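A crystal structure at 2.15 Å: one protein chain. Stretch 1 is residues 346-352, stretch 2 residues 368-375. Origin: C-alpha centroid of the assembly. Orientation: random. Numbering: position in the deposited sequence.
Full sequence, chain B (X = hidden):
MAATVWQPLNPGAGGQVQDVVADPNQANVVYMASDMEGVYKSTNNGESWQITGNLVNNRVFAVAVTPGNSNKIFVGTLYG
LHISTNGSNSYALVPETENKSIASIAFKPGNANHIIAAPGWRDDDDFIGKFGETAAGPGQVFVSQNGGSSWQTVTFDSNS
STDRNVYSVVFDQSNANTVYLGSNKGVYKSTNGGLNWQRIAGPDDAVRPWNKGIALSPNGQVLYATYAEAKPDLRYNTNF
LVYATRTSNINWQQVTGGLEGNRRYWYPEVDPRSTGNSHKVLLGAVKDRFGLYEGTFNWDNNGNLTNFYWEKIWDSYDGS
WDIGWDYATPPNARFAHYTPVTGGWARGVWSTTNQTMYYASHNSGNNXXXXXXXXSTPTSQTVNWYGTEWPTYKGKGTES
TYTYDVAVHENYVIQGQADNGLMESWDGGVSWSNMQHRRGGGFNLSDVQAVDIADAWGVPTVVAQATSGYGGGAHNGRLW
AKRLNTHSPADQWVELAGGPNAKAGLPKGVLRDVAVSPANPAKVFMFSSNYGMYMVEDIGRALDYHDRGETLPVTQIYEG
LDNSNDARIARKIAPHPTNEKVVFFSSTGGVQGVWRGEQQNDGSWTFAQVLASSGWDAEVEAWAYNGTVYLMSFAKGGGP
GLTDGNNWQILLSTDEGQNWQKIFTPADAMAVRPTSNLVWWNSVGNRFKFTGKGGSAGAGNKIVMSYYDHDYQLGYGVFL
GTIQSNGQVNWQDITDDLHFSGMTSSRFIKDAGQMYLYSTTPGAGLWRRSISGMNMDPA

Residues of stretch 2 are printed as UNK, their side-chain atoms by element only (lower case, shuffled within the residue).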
ATOM      1  N   ALA B 346      -2.011  16.218 -53.047  1.00 36.09           N
ATOM      2  CA  ALA B 346      -3.399  15.936 -52.723  1.00 37.96           C
ATOM      3  C   ALA B 346      -4.008  17.145 -52.017  1.00 37.11           C
ATOM      4  O   ALA B 346      -3.310  18.088 -51.637  1.00 33.31           O
ATOM      5  CB  ALA B 346      -3.510  14.682 -51.857  1.00 36.39           C
ATOM      6  N   ARG B 347      -5.328  17.128 -51.853  1.00 36.81           N
ATOM      7  CA  ARG B 347      -5.997  18.224 -51.165  1.00 34.55           C
ATOM      8  C   ARG B 347      -5.778  18.106 -49.663  1.00 31.35           C
ATOM      9  O   ARG B 347      -6.054  17.062 -49.065  1.00 30.06           O
ATOM     10  CB  ARG B 347      -7.493  18.247 -51.477  1.00 34.59           C
ATOM     11  CG  ARG B 347      -8.171  19.517 -50.979  1.00 33.81           C
ATOM     12  CD  ARG B 347      -9.660  19.553 -51.285  1.00 33.66           C
ATOM     13  NE  ARG B 347     -10.235  20.859 -50.966  1.00 35.10           N
ATOM     14  CZ  ARG B 347     -10.858  21.149 -49.826  1.00 32.87           C
ATOM     15  NH1 ARG B 347     -10.994  20.222 -48.887  1.00 29.39           N
ATOM     16  NH2 ARG B 347     -11.345  22.367 -49.623  1.00 29.88           N
ATOM     17  N   GLY B 348      -5.279  19.180 -49.058  1.00 28.96           N
ATOM     18  CA  GLY B 348      -5.031  19.190 -47.631  1.00 28.02           C
ATOM     19  C   GLY B 348      -4.919  20.609 -47.117  1.00 28.51           C
ATOM     20  O   GLY B 348      -5.036  21.578 -47.871  1.00 30.84           O
ATOM     21  N   VAL B 349      -4.688  20.718 -45.810  1.00 24.08           N
ATOM     22  CA  VAL B 349      -4.570  22.004 -45.132  1.00 23.23           C
ATOM     23  C   VAL B 349      -3.355  21.961 -44.215  1.00 25.81           C
ATOM     24  O   VAL B 349      -3.183  21.005 -43.449  1.00 29.12           O
ATOM     25  CB  VAL B 349      -5.837  22.349 -44.323  1.00 23.44           C
ATOM     26  CG1 VAL B 349      -5.609  23.596 -43.480  1.00 21.21           C
ATOM     27  CG2 VAL B 349      -7.036  22.541 -45.247  1.00 24.33           C
ATOM     28  N   TRP B 350      -2.517  22.991 -44.297  1.00 25.50           N
ATOM     29  CA  TRP B 350      -1.411  23.197 -43.371  1.00 25.02           C
ATOM     30  C   TRP B 350      -1.793  24.294 -42.386  1.00 24.41           C
ATOM     31  O   TRP B 350      -2.226  25.373 -42.803  1.00 25.55           O
ATOM     32  CB  TRP B 350      -0.137  23.587 -44.124  1.00 20.36           C
ATOM     33  CG  TRP B 350       0.721  22.427 -44.520  1.00 27.45           C
ATOM     34  CD1 TRP B 350       0.848  21.886 -45.770  1.00 27.20           C
ATOM     35  CD2 TRP B 350       1.577  21.663 -43.663  1.00 24.40           C
ATOM     36  NE1 TRP B 350       1.728  20.833 -45.740  1.00 26.25           N
ATOM     37  CE2 TRP B 350       2.190  20.674 -44.458  1.00 25.66           C
ATOM     38  CE3 TRP B 350       1.880  21.714 -42.297  1.00 23.18           C
ATOM     39  CZ2 TRP B 350       3.090  19.748 -43.935  1.00 25.12           C
ATOM     40  CZ3 TRP B 350       2.775  20.793 -41.779  1.00 22.14           C
ATOM     41  CH2 TRP B 350       3.369  19.823 -42.596  1.00 22.90           C
ATOM     42  N   SER B 351      -1.637  24.024 -41.092  1.00 24.98           N
ATOM     43  CA  SER B 351      -2.000  25.007 -40.069  1.00 22.62           C
ATOM     44  C   SER B 351      -1.213  24.707 -38.791  1.00 21.08           C
ATOM     45  O   SER B 351      -0.185  24.023 -38.833  1.00 24.24           O
ATOM     46  CB  SER B 351      -3.521  25.007 -39.843  1.00 23.32           C
ATOM     47  OG  SER B 351      -3.896  26.017 -38.921  1.00 21.87           O
ATOM     48  N   THR B 352      -1.700  25.211 -37.655  1.00 17.21           N
ATOM     49  CA  THR B 352      -0.952  25.160 -36.401  1.00 19.22           C
ATOM     50  C   THR B 352      -1.906  25.328 -35.224  1.00 18.51           C
ATOM     51  O   THR B 352      -3.015  25.846 -35.371  1.00 21.62           O
ATOM     52  CB  THR B 352       0.120  26.255 -36.354  1.00 20.87           C
ATOM     53  OG1 THR B 352       0.811  26.209 -35.098  1.00 20.81           O
ATOM     54  CG2 THR B 352      -0.523  27.625 -36.517  1.00 17.12           C
ATOM     55  N   UNK B 368     -14.382  15.098 -44.721  1.00 44.16           N
ATOM     56  CA  UNK B 368     -13.768  14.987 -43.411  1.00 41.53           C
ATOM     57  C   UNK B 368     -12.277  15.277 -43.516  1.00 39.57           C
ATOM     58  O   UNK B 368     -11.643  15.022 -44.546  1.00 40.76           O
ATOM     59  o   UNK B 368     -13.248  12.603 -43.497  1.00 51.09           O
ATOM     60  c   UNK B 368     -13.992  13.596 -42.809  1.00 45.76           C
ATOM     61  N   UNK B 369     -11.730  15.822 -42.436  1.00 35.02           N
ATOM     62  CA  UNK B 369     -10.320  16.155 -42.340  1.00 30.59           C
ATOM     63  C   UNK B 369      -9.678  15.304 -41.255  1.00 28.85           C
ATOM     64  O   UNK B 369     -10.277  15.066 -40.203  1.00 29.29           O
ATOM     65  c   UNK B 369      -9.608  18.967 -44.122  1.00 31.89           C
ATOM     66  c   UNK B 369      -9.977  19.788 -45.172  1.00 34.13           C
ATOM     67  c   UNK B 369     -11.850  18.967 -43.321  1.00 30.57           C
ATOM     68  o   UNK B 369     -11.665  21.014 -46.332  1.00 36.28           O
ATOM     69  c   UNK B 369     -10.536  18.546 -43.179  1.00 29.97           C
ATOM     70  c   UNK B 369     -10.126  17.644 -42.038  1.00 29.16           C
ATOM     71  c   UNK B 369     -12.229  19.787 -44.366  1.00 34.71           C
ATOM     72  c   UNK B 369     -11.289  20.196 -45.291  1.00 36.67           C
ATOM     73  N   UNK B 370      -8.461  14.842 -41.521  1.00 27.08           N
ATOM     74  CA  UNK B 370      -7.710  13.995 -40.599  1.00 31.30           C
ATOM     75  C   UNK B 370      -6.420  14.729 -40.241  1.00 28.20           C
ATOM     76  O   UNK B 370      -5.491  14.797 -41.050  1.00 30.76           O
ATOM     77  c   UNK B 370      -7.432  12.629 -41.220  1.00 33.83           C
ATOM     78  o   UNK B 370      -6.831  11.757 -40.280  1.00 38.84           O
ATOM     79  N   UNK B 371      -6.368  15.274 -39.030  1.00 27.31           N
ATOM     80  CA  UNK B 371      -5.258  16.124 -38.629  1.00 26.96           C
ATOM     81  C   UNK B 371      -4.076  15.291 -38.156  1.00 26.45           C
ATOM     82  O   UNK B 371      -4.238  14.325 -37.406  1.00 24.38           O
ATOM     83  c   UNK B 371      -7.364  21.232 -39.828  1.00 23.62           C
ATOM     84  c   UNK B 371      -7.391  20.010 -39.164  1.00 23.75           C
ATOM     85  c   UNK B 371      -6.138  21.780 -40.089  1.00 26.11           C
ATOM     86  c   UNK B 371      -5.712  17.094 -37.539  1.00 22.76           C
ATOM     87  c   UNK B 371      -4.978  19.927 -39.043  1.00 24.31           C
ATOM     88  c   UNK B 371      -6.616  18.137 -38.106  1.00 26.19           C
ATOM     89  c   UNK B 371      -4.953  21.143 -39.702  1.00 27.28           C
ATOM     90  c   UNK B 371      -7.981  18.110 -38.148  1.00 25.03           C
ATOM     91  n   UNK B 371      -8.455  19.237 -38.777  1.00 25.89           N
ATOM     92  c   UNK B 371      -6.216  19.342 -38.763  1.00 24.20           C
ATOM     93  N   UNK B 372      -2.881  15.677 -38.602  1.00 24.35           N
ATOM     94  CA  UNK B 372      -1.654  14.930 -38.359  1.00 23.04           C
ATOM     95  C   UNK B 372      -0.632  15.828 -37.676  1.00 22.58           C
ATOM     96  O   UNK B 372      -0.423  16.971 -38.095  1.00 20.47           O
ATOM     97  o   UNK B 372      -0.344  13.168 -42.119  1.00 40.36           O
ATOM     98  n   UNK B 372      -2.479  12.918 -42.785  1.00 29.57           N
ATOM     99  c   UNK B 372      -2.059  13.526 -40.470  1.00 30.24           C
ATOM    100  c   UNK B 372      -1.080  14.374 -39.668  1.00 25.78           C
ATOM    101  c   UNK B 372      -1.551  13.189 -41.869  1.00 35.14           C
ATOM    102  N   UNK B 373       0.001  15.299 -36.631  1.00 20.44           N
ATOM    103  CA  UNK B 373       1.044  16.011 -35.901  1.00 21.13           C
ATOM    104  C   UNK B 373       2.323  16.023 -36.736  1.00 22.59           C
ATOM    105  O   UNK B 373       2.883  14.964 -37.035  1.00 21.73           O
ATOM    106  c   UNK B 373       1.251  15.325 -34.546  1.00 18.41           C
ATOM    107  o   UNK B 373       3.293  16.604 -34.264  1.00 18.18           O
ATOM    108  n   UNK B 373       2.655  15.263 -32.583  1.00 22.38           N
ATOM    109  c   UNK B 373       2.495  15.793 -33.790  1.00 19.99           C
ATOM    110  N   UNK B 374       2.788  17.222 -37.107  1.00 17.58           N
ATOM    111  CA  UNK B 374       3.972  17.376 -37.948  1.00 15.97           C
ATOM    112  C   UNK B 374       5.076  18.161 -37.246  1.00 19.40           C
ATOM    113  O   UNK B 374       5.893  18.814 -37.898  1.00 21.13           O
ATOM    114  c   UNK B 374       2.351  15.270 -41.644  1.00 21.63           C
ATOM    115  c   UNK B 374       2.636  17.260 -40.135  1.00 19.47           C
ATOM    116  n   UNK B 374       3.092  14.306 -42.498  1.00 24.44           N
ATOM    117  c   UNK B 374       3.279  15.988 -40.673  1.00 19.01           C
ATOM    118  c   UNK B 374       3.613  18.049 -39.273  1.00 16.64           C
ATOM    119  N   UNK B 375       5.116  18.119 -35.916  1.00 16.87           N
ATOM    120  CA  UNK B 375       6.187  18.776 -35.181  1.00 18.13           C
ATOM    121  C   UNK B 375       6.901  17.877 -34.186  1.00 19.64           C
ATOM    122  O   UNK B 375       8.060  18.161 -33.857  1.00 18.89           O
ATOM    123  c   UNK B 375       5.313  19.910 -31.949  1.00 17.08           C
ATOM    124  c   UNK B 375       4.792  19.785 -33.234  1.00 17.35           C
ATOM    125  c   UNK B 375       2.642  19.255 -32.257  1.00 13.37           C
ATOM    126  c   UNK B 375       4.521  19.702 -30.832  1.00 16.18           C
ATOM    127  c   UNK B 375       3.187  19.378 -30.990  1.00 16.93           C
ATOM    128  c   UNK B 375       3.443  19.466 -33.367  1.00 13.80           C
ATOM    129  o   UNK B 375       2.402  19.178 -29.875  1.00 17.83           O
ATOM    130  c   UNK B 375       5.664  20.029 -34.452  1.00 17.35           C
TER

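Position 368 carries one side-chain carbon followed by one oxygen. That count identifies a primary alcohol, and chi1 of 70° places it in the p rotamer, out of reach of stretch 1. The residue is S368.

Position 369 has one carbon leading to a six-carbon ring that bears a single oxygen. The CA-to-CB bond points toward stretch 1, and the oxygen borne by the ring lies 2.8 Å from NH1 of R347, a distance typical of a hydrogen bond. A hydroxylated six-membered ring is tyrosine, so this is Y369, with chi1 in m. Its OH accepts a hydrogen bond from R347 NH1 at an N-H...acceptor angle of 158°, and sits at the guanidinium edge, near its plane, where the N-H groups point. On the same ring, CE2 of Y369 is 4.0 Å from CG2 of V349.

Position 370 again shows one carbon and one oxygen, here with chi1 in t and no contact across the stretches: S370.

Position 371 bears one carbon and then fused five- and six-membered rings holding eight carbons and one nitrogen. This is an indole, hence W371. Its CA-to-CB bond runs sideways, yet chi1 of -72° and chi2 of 94° bring the six-membered ring near stretch 1: W371 CH2 lies 3.9 Å from V349 CG1, and W371 CZ3 4.1 Å from S351 CB. Its NE1 is hydrogen-bonded elsewhere in the structure.

Position 372 has three carbons, the third carrying one oxygen and one nitrogen. The terminal amide after two methylenes gives Q372, which does not reach stretch 1.

Position 373 has the same amide one carbon sooner, on the second carbon: N373. Its OD1 accepts a hydrogen bond from the backbone N of position 375 at 2.9 Å and 170°, a local link within stretch 2.

Position 374 has four carbons in a row ending in nitrogen, which is K374. CA-to-CB points toward stretch 1 but the end leads away; the closest approach is made by the aliphatic part, K374 CG being 3.6 Å from W350 CH2.

Position 375 repeats the pattern of one carbon and a six-carbon ring bearing an oxygen, with chi1 in p and no contact: Y375.

The two strands run at 42° with axes no closer than 8.5 Å, so side chains must bridge the gap, burying 323 Å² in total. V349 points toward stretch 2 and meets both Y369 and W371 through separate methyls. The R347–Y369 hydrogen bond adds a directional polar link to this apolar packing.

Stretch 2, residues 368-375: SYSWQNKY
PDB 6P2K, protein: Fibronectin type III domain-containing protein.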